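PDB 6B8W: XRE family transcriptional regulator from Enterobacter cloacae subsp. cloacae, which probably regulates transcription by binding DNA, and is represented here by its C-terminal cupin domain, a metal-binding beta-barrel module. Local coordinates for residues Phe20-Ala25 / Val85-Leu90; Val39-Val44 / Ser89-Pro94. All coordinates share one frame; numbering follows the deposited sequence.

Interaction 1 of 2, residues Phe20-Ala25 / Val85-Leu90; sequences FSIILA and VHFHSL
Strands 20-24 and 85-90 run antiparallel, their axes 4.7 Å apart at closest and 148° between their directions, with three hydrogen-bonded pairs, F20 with S89, I22 with F87 and L24 with V85, each closed by two nearly straight N-H...O bonds. The side chains of these pairs share one face of the sheet. F87 holds its ring in the crowded position between backbone N and carbonyl carbon (chi1 63°), which brings it over to I22: I22 CB sits over one ring face, a CH-pi contact 3.9 Å from the F87 centroid, while I22 CG2 presses on the rim, 3.5 Å from F87 CZ. L24 CB lies at the ring edge and also meets V85 CG1 at 3.7 Å. On the other face, H86 stretches its imidazole diagonally to S21, CG anti to the backbone N (chi1 179°), so that NE2 and S21 OG share a 2.7 Å hydrogen bond; I22 O lies at the imidazole edge. The face of I22, L24, V85 and F87 looks into the cupin barrel, where F87 and S89 stand next to Y77 and E41, manganese-binding residues without metal in this chain, and so border a cupin metal site.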
ATOM      1  N   PHE A  20       2.848   6.416   3.335  1.00 28.77           N
ATOM      2  CA  PHE A  20       4.188   6.368   3.837  1.00 29.01           C
ATOM      3  C   PHE A  20       4.715   4.958   3.874  1.00 28.04           C
ATOM      4  O   PHE A  20       3.974   4.015   4.125  1.00 26.34           O
ATOM      5  CB  PHE A  20       4.213   6.909   5.279  1.00 30.40           C
ATOM      6  CG  PHE A  20       3.735   8.316   5.401  1.00 32.24           C
ATOM      7  CD1 PHE A  20       4.540   9.370   4.964  1.00 34.96           C
ATOM      8  CD2 PHE A  20       2.499   8.603   5.961  1.00 33.11           C
ATOM      9  CE1 PHE A  20       4.104  10.684   5.071  1.00 36.14           C
ATOM     10  CE2 PHE A  20       2.060   9.911   6.078  1.00 34.65           C
ATOM     11  CZ  PHE A  20       2.865  10.956   5.631  1.00 34.93           C
ATOM     12  N   SER A  21       6.015   4.841   3.660  1.00 28.54           N
ATOM     13  CA  SER A  21       6.728   3.591   3.762  1.00 28.98           C
ATOM     14  C   SER A  21       7.647   3.761   4.974  1.00 29.10           C
ATOM     15  O   SER A  21       8.498   4.671   4.993  1.00 29.24           O
ATOM     16  CB  SER A  21       7.536   3.338   2.499  1.00 30.15           C
ATOM     17  OG  SER A  21       8.324   2.187   2.674  1.00 32.08           O
ATOM     18  N   ILE A  22       7.512   2.860   5.942  0.60 28.12           N
ATOM     19  CA  ILE A  22       8.227   2.968   7.212  0.60 28.17           C
ATOM     20  C   ILE A  22       9.008   1.707   7.533  0.60 27.96           C
ATOM     21  O   ILE A  22       8.491   0.606   7.394  0.60 28.45           O
ATOM     22  CB  ILE A  22       7.209   3.225   8.339  0.60 27.28           C
ATOM     23  CG1 ILE A  22       6.399   4.501   8.031  0.60 26.78           C
ATOM     24  CG2 ILE A  22       7.896   3.299   9.707  0.60 27.91           C
ATOM     25  CD1 ILE A  22       5.290   4.795   9.018  0.60 26.00           C
ATOM     26  N   ILE A  23      10.254   1.879   7.961  1.00 27.83           N
ATOM     27  CA  ILE A  23      11.093   0.760   8.379  1.00 28.28           C
ATOM     28  C   ILE A  23      11.402   1.002   9.872  1.00 28.86           C
ATOM     29  O   ILE A  23      11.953   2.041  10.237  1.00 29.49           O
ATOM     30  CB  ILE A  23      12.359   0.627   7.565  1.00 30.03           C
ATOM     31  CG1 ILE A  23      11.987   0.372   6.086  1.00 31.07           C
ATOM     32  CG2 ILE A  23      13.198  -0.526   8.110  1.00 31.08           C
ATOM     33  CD1 ILE A  23      13.158   0.339   5.124  1.00 32.78           C
ATOM     34  N   LEU A  24      11.046   0.025  10.698  1.00 28.15           N
ATOM     35  CA  LEU A  24      11.212   0.091  12.153  1.00 28.38           C
ATOM     36  C   LEU A  24      12.238  -0.963  12.569  1.00 28.60           C
ATOM     37  O   LEU A  24      12.078  -2.166  12.293  1.00 27.25           O
ATOM     38  CB  LEU A  24       9.828  -0.134  12.799  1.00 28.70           C
ATOM     39  CG  LEU A  24       9.505   0.236  14.234  1.00 30.22           C
ATOM     40  CD1 LEU A  24       9.762   1.720  14.520  1.00 30.78           C
ATOM     41  CD2 LEU A  24       8.039  -0.120  14.531  1.00 29.11           C
ATOM     42  N   ALA A  25      13.316  -0.500  13.202  1.00 29.84           N
ATOM     43  CA  ALA A  25      14.418  -1.358  13.615  1.00 31.09           C
ATOM     44  C   ALA A  25      14.027  -2.274  14.766  1.00 30.24           C
ATOM     45  O   ALA A  25      13.095  -1.967  15.498  1.00 28.96           O
ATOM     46  CB  ALA A  25      15.622  -0.510  14.020  1.00 32.16           C
ATOM     47  N   VAL A  85      11.302  -4.257  10.349  1.00 28.12           N
ATOM     48  CA  VAL A  85       9.957  -4.500   9.815  1.00 27.15           C
ATOM     49  C   VAL A  85       9.626  -3.326   8.911  1.00 26.86           C
ATOM     50  O   VAL A  85       9.828  -2.172   9.288  1.00 26.17           O
ATOM     51  CB  VAL A  85       8.875  -4.696  10.886  1.00 27.79           C
ATOM     52  CG1 VAL A  85       8.774  -3.500  11.828  1.00 28.37           C
ATOM     53  CG2 VAL A  85       7.520  -4.980  10.241  1.00 26.51           C
ATOM     54  N   HIS A  86       9.175  -3.645   7.694  1.00 25.07           N
ATOM     55  CA  HIS A  86       8.803  -2.663   6.699  1.00 25.41           C
ATOM     56  C   HIS A  86       7.285  -2.675   6.572  1.00 25.45           C
ATOM     57  O   HIS A  86       6.697  -3.719   6.329  1.00 24.91           O
ATOM     58  CB  HIS A  86       9.455  -3.028   5.359  1.00 26.26           C
ATOM     59  CG  HIS A  86       9.118  -2.094   4.235  1.00 26.70           C
ATOM     60  ND1 HIS A  86       9.204  -2.476   2.914  1.00 28.17           N
ATOM     61  CD2 HIS A  86       8.649  -0.824   4.230  1.00 26.46           C
ATOM     62  CE1 HIS A  86       8.847  -1.466   2.140  1.00 29.68           C
ATOM     63  NE2 HIS A  86       8.481  -0.456   2.916  1.00 28.69           N
ATOM     64  N   PHE A  87       6.646  -1.528   6.777  1.00 24.74           N
ATOM     65  CA  PHE A  87       5.201  -1.466   6.629  1.00 23.85           C
ATOM     66  C   PHE A  87       4.809  -0.179   5.945  1.00 23.13           C
ATOM     67  O   PHE A  87       5.625   0.716   5.783  1.00 23.06           O
ATOM     68  CB  PHE A  87       4.476  -1.646   7.967  1.00 23.19           C
ATOM     69  CG  PHE A  87       4.761  -0.575   8.987  1.00 24.09           C
ATOM     70  CD1 PHE A  87       5.881  -0.655   9.802  1.00 24.76           C
ATOM     71  CD2 PHE A  87       3.887   0.487   9.157  1.00 24.44           C
ATOM     72  CE1 PHE A  87       6.132   0.317  10.752  1.00 26.49           C
ATOM     73  CE2 PHE A  87       4.126   1.469  10.108  1.00 25.99           C
ATOM     74  CZ  PHE A  87       5.249   1.386  10.919  1.00 26.28           C
ATOM     75  N   HIS A  88       3.580  -0.136   5.448  1.00 22.61           N
ATOM     76  CA  HIS A  88       3.050   1.093   4.884  1.00 23.28           C
ATOM     77  C   HIS A  88       1.992   1.626   5.805  1.00 23.81           C
ATOM     78  O   HIS A  88       1.242   0.856   6.425  1.00 23.95           O
ATOM     79  CB  HIS A  88       2.385   0.939   3.513  1.00 24.06           C
ATOM     80  CG  HIS A  88       3.298   0.529   2.411  1.00 25.39           C
ATOM     81  ND1 HIS A  88       2.821   0.146   1.173  1.00 26.09           N
ATOM     82  CD2 HIS A  88       4.641   0.395   2.356  1.00 26.07           C
ATOM     83  CE1 HIS A  88       3.836  -0.179   0.398  1.00 27.37           C
ATOM     84  NE2 HIS A  88       4.951  -0.053   1.093  1.00 26.39           N
ATOM     85  N   SER A  89       1.925   2.948   5.878  1.00 24.61           N
ATOM     86  CA  SER A  89       0.925   3.643   6.654  1.00 25.08           C
ATOM     87  C   SER A  89       0.198   4.554   5.686  1.00 25.80           C
ATOM     88  O   SER A  89       0.802   5.442   5.097  1.00 27.00           O
ATOM     89  CB  SER A  89       1.577   4.439   7.782  1.00 26.27           C
ATOM     90  OG  SER A  89       0.647   5.333   8.372  1.00 28.25           O
ATOM     91  N   LEU A  90      -1.091   4.302   5.494  1.00 24.81           N
ATOM     92  CA  LEU A  90      -1.915   5.110   4.615  1.00 26.08           C
ATOM     93  C   LEU A  90      -2.795   5.979   5.478  1.00 25.67           C
ATOM     94  O   LEU A  90      -3.378   5.500   6.442  1.00 26.00           O
ATOM     95  CB  LEU A  90      -2.799   4.236   3.736  1.00 27.69           C
ATOM     96  CG  LEU A  90      -2.128   3.398   2.639  1.00 29.67           C
ATOM     97  CD1 LEU A  90      -1.210   2.336   3.194  1.00 30.06           C
ATOM     98  CD2 LEU A  90      -3.245   2.747   1.846  1.00 31.80           C
TER

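Interaction 2 of 2, residues Val39-Val44 / Ser89-Pro94; sequences VIEHVV and SLIHYP
Two side-chain layers flank the antiparallel pairing of strand 40-44 with strand 89-92, one carrying the metal-site glutamate, the other built round a pair of histidines. On the first, E41 leaves the strand extended, CG anti to the backbone N (chi1 177°), and crosses I91 obliquely. I91 turns its CD1 back along this chain, 3.6 Å from E41 CG, so that the methyl flanks the glutamate from CB to the carboxylate. At the tip S89 OG donates to E41 OE2 over 2.7 Å, arriving from above the carboxylate plane, about 60° out of it. Y77 OH bonds the same oxygen and H75 NE2 weakly meets OE1; E41, H75 and Y77 are manganese ligands of this cupin beta-barrel, with no metal bound in this chain, and S89, in the second shell, probably helps to hold the carboxylate in place. Beyond I91, V39 CG1 packs on I91 CG2 at 3.6 Å, and V39 CG2 touches both Y93 CD1 and P94 CD. I91 CG2 also lies over the rim of one face of the Y93 ring. On the opposite face H42 ND1 and H92 ND1 stand 4.4 Å apart, both turned to one water that lies in the plane of each ring. That water is 2.8 Å from H42 ND1 and 2.7 Å from H92 ND1, and it donates to I40 O and, weakly, to L90 O, bridging both strands. H92 NE2 in turn hydrogen-bonds H92 NE2 of the second subunit, while F9 and F17 of that subunit meet the H42 ring edge-to-face.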
ATOM      1  N   VAL A  39      -9.545  11.383  10.928  1.00 25.78           N
ATOM      2  CA  VAL A  39      -8.520  10.746  10.089  1.00 25.93           C
ATOM      3  C   VAL A  39      -8.610   9.217  10.203  1.00 26.18           C
ATOM      4  O   VAL A  39      -8.820   8.668  11.299  1.00 25.44           O
ATOM      5  CB  VAL A  39      -7.104  11.218  10.495  1.00 26.28           C
ATOM      6  CG1 VAL A  39      -6.017  10.251  10.039  1.00 27.16           C
ATOM      7  CG2 VAL A  39      -6.853  12.624   9.980  1.00 25.83           C
ATOM      8  N   ILE A  40      -8.491   8.541   9.063  1.00 26.31           N
ATOM      9  CA  ILE A  40      -8.461   7.090   9.031  1.00 27.40           C
ATOM     10  C   ILE A  40      -7.043   6.675   8.627  1.00 25.99           C
ATOM     11  O   ILE A  40      -6.466   7.258   7.724  1.00 26.44           O
ATOM     12  CB  ILE A  40      -9.462   6.485   8.047  1.00 27.84           C
ATOM     13  CG1 ILE A  40     -10.889   6.908   8.376  1.00 29.55           C
ATOM     14  CG2 ILE A  40      -9.344   4.949   8.037  1.00 28.35           C
ATOM     15  CD1 ILE A  40     -11.412   6.432   9.727  1.00 30.37           C
ATOM     16  N   GLU A  41      -6.502   5.686   9.329  1.00 25.24           N
ATOM     17  CA  GLU A  41      -5.209   5.126   9.031  1.00 25.75           C
ATOM     18  C   GLU A  41      -5.316   3.621   8.696  1.00 25.77           C
ATOM     19  O   GLU A  41      -6.125   2.887   9.290  1.00 25.47           O
ATOM     20  CB  GLU A  41      -4.210   5.360  10.176  1.00 26.60           C
ATOM     21  CG  GLU A  41      -2.846   4.718   9.916  1.00 27.27           C
ATOM     22  CD  GLU A  41      -1.713   5.127  10.856  1.00 28.71           C
ATOM     23  OE1 GLU A  41      -1.903   5.994  11.746  1.00 30.01           O
ATOM     24  OE2 GLU A  41      -0.600   4.550  10.689  1.00 28.56           O
ATOM     25  N   HIS A  42      -4.537   3.194   7.700  1.00 25.03           N
ATOM     26  CA  HIS A  42      -4.409   1.775   7.356  1.00 24.95           C
ATOM     27  C   HIS A  42      -2.926   1.450   7.527  1.00 24.98           C
ATOM     28  O   HIS A  42      -2.069   2.207   7.097  1.00 26.83           O
ATOM     29  CB  HIS A  42      -4.758   1.456   5.887  1.00 25.54           C
ATOM     30  CG  HIS A  42      -6.205   1.571   5.528  1.00 26.70           C
ATOM     31  ND1 HIS A  42      -6.818   2.780   5.282  1.00 27.08           N
ATOM     32  CD2 HIS A  42      -7.147   0.619   5.300  1.00 27.24           C
ATOM     33  CE1 HIS A  42      -8.080   2.573   4.946  1.00 27.87           C
ATOM     34  NE2 HIS A  42      -8.306   1.269   4.948  1.00 27.50           N
ATOM     35  N   VAL A  43      -2.637   0.333   8.159  1.00 24.09           N
ATOM     36  CA  VAL A  43      -1.281  -0.179   8.256  1.00 24.02           C
ATOM     37  C   VAL A  43      -1.312  -1.531   7.553  1.00 23.87           C
ATOM     38  O   VAL A  43      -2.236  -2.336   7.786  1.00 23.25           O
ATOM     39  CB  VAL A  43      -0.837  -0.363   9.711  1.00 24.67           C
ATOM     40  CG1 VAL A  43       0.421  -1.219   9.812  1.00 25.39           C
ATOM     41  CG2 VAL A  43      -0.589   0.996  10.351  1.00 24.97           C
ATOM     42  N   VAL A  44      -0.343  -1.745   6.665  0.60 23.85           N
ATOM     43  CA  VAL A  44      -0.165  -3.009   5.956  0.60 23.86           C
ATOM     44  C   VAL A  44       1.301  -3.383   6.096  0.60 23.66           C
ATOM     45  O   VAL A  44       2.182  -2.568   5.807  0.60 23.80           O
ATOM     46  CB  VAL A  44      -0.503  -2.899   4.455  0.60 25.02           C
ATOM     47  CG1 VAL A  44      -0.213  -4.217   3.738  0.60 25.59           C
ATOM     48  CG2 VAL A  44      -1.954  -2.492   4.261  0.60 25.61           C
ATOM     49  N   SER A  89       1.925   2.948   5.878  1.00 24.61           N
ATOM     50  CA  SER A  89       0.925   3.643   6.654  1.00 25.08           C
ATOM     51  C   SER A  89       0.198   4.554   5.686  1.00 25.80           C
ATOM     52  O   SER A  89       0.802   5.442   5.097  1.00 27.00           O
ATOM     53  CB  SER A  89       1.577   4.439   7.782  1.00 26.27           C
ATOM     54  OG  SER A  89       0.647   5.333   8.372  1.00 28.25           O
ATOM     55  N   LEU A  90      -1.091   4.302   5.494  1.00 24.81           N
ATOM     56  CA  LEU A  90      -1.915   5.110   4.615  1.00 26.08           C
ATOM     57  C   LEU A  90      -2.795   5.979   5.478  1.00 25.67           C
ATOM     58  O   LEU A  90      -3.378   5.500   6.442  1.00 26.00           O
ATOM     59  CB  LEU A  90      -2.799   4.236   3.736  1.00 27.69           C
ATOM     60  CG  LEU A  90      -2.128   3.398   2.639  1.00 29.67           C
ATOM     61  CD1 LEU A  90      -1.210   2.336   3.194  1.00 30.06           C
ATOM     62  CD2 LEU A  90      -3.245   2.747   1.846  1.00 31.80           C
ATOM     63  N   ILE A  91      -2.896   7.251   5.123  1.00 25.72           N
ATOM     64  CA  ILE A  91      -3.695   8.194   5.886  1.00 26.85           C
ATOM     65  C   ILE A  91      -4.697   8.893   4.986  1.00 26.09           C
ATOM     66  O   ILE A  91      -4.302   9.482   4.008  1.00 27.14           O
ATOM     67  CB  ILE A  91      -2.812   9.280   6.535  1.00 29.63           C
ATOM     68  CG1 ILE A  91      -1.728   8.668   7.446  1.00 32.54           C
ATOM     69  CG2 ILE A  91      -3.681  10.274   7.293  1.00 30.00           C
ATOM     70  CD1 ILE A  91      -2.243   8.035   8.726  1.00 33.58           C
ATOM     71  N   HIS A  92      -5.984   8.791   5.315  1.00 25.41           N
ATOM     72  CA  HIS A  92      -7.042   9.515   4.608  1.00 25.31           C
ATOM     73  C   HIS A  92      -7.536  10.619   5.563  1.00 25.17           C
ATOM     74  O   HIS A  92      -8.029  10.329   6.663  1.00 25.86           O
ATOM     75  CB  HIS A  92      -8.183   8.581   4.191  1.00 24.84           C
ATOM     76  CG  HIS A  92      -7.856   7.719   3.013  1.00 25.00           C
ATOM     77  ND1 HIS A  92      -7.146   6.545   3.124  1.00 24.01           N
ATOM     78  CD2 HIS A  92      -8.148   7.863   1.696  1.00 26.61           C
ATOM     79  CE1 HIS A  92      -6.998   6.013   1.920  1.00 26.54           C
ATOM     80  NE2 HIS A  92      -7.602   6.789   1.039  1.00 25.77           N
ATOM     81  N   TYR A  93      -7.374  11.874   5.150  1.00 26.78           N
ATOM     82  CA  TYR A  93      -7.775  13.018   5.964  1.00 28.25           C
ATOM     83  C   TYR A  93      -9.239  13.365   5.626  1.00 30.10           C
ATOM     84  O   TYR A  93      -9.663  13.196   4.479  1.00 30.99           O
ATOM     85  CB  TYR A  93      -6.818  14.190   5.740  1.00 29.35           C
ATOM     86  CG  TYR A  93      -5.330  13.871   5.962  1.00 31.43           C
ATOM     87  CD1 TYR A  93      -4.728  13.982   7.222  1.00 32.84           C
ATOM     88  CD2 TYR A  93      -4.530  13.473   4.904  1.00 33.96           C
ATOM     89  CE1 TYR A  93      -3.375  13.705   7.404  1.00 32.96           C
ATOM     90  CE2 TYR A  93      -3.174  13.194   5.070  1.00 35.58           C
ATOM     91  CZ  TYR A  93      -2.594  13.315   6.315  1.00 36.24           C
ATOM     92  OH  TYR A  93      -1.225  13.023   6.435  1.00 38.31           O
ATOM     93  N   PRO A  94     -10.033  13.828   6.619  1.00 30.12           N
ATOM     94  CA  PRO A  94     -11.447  14.084   6.329  1.00 31.37           C
ATOM     95  C   PRO A  94     -11.722  15.350   5.504  1.00 33.88           C
ATOM     96  O   PRO A  94     -10.956  16.323   5.573  1.00 33.38           O
ATOM     97  CB  PRO A  94     -12.046  14.240   7.721  1.00 32.20           C
ATOM     98  CG  PRO A  94     -10.946  14.853   8.507  1.00 31.01           C
ATOM     99  CD  PRO A  94      -9.708  14.147   8.020  1.00 30.48           C
TER
HETATM  100  O   HOH W   1      -6.218   5.460   5.442  1.00 28.67           O

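Overall arrangement
After strand 3-7 the chain lays down strand 17-24, then strand 40-47 and later 66-70, before strand 85-92 slots in between 17-24 and 40-47. Interaction 1 closes the longer loop, 59 residues between 20-25 and 85-90; interaction 2, between 39-44 and 89-94, closes one of 44. The loops are staggered, since interaction 2 ends slightly later, so they cross rather than nest. The segments share S89 and L90, but only S89 takes part in both contacts, each strand neighbour taking its own edge of strand 85-92. Where the contacts meet, H88 N probably hydrogen-bonds V44 O and F87 packs on V43. Together they make the middle of the five-stranded sheet, and both reach the second subunit.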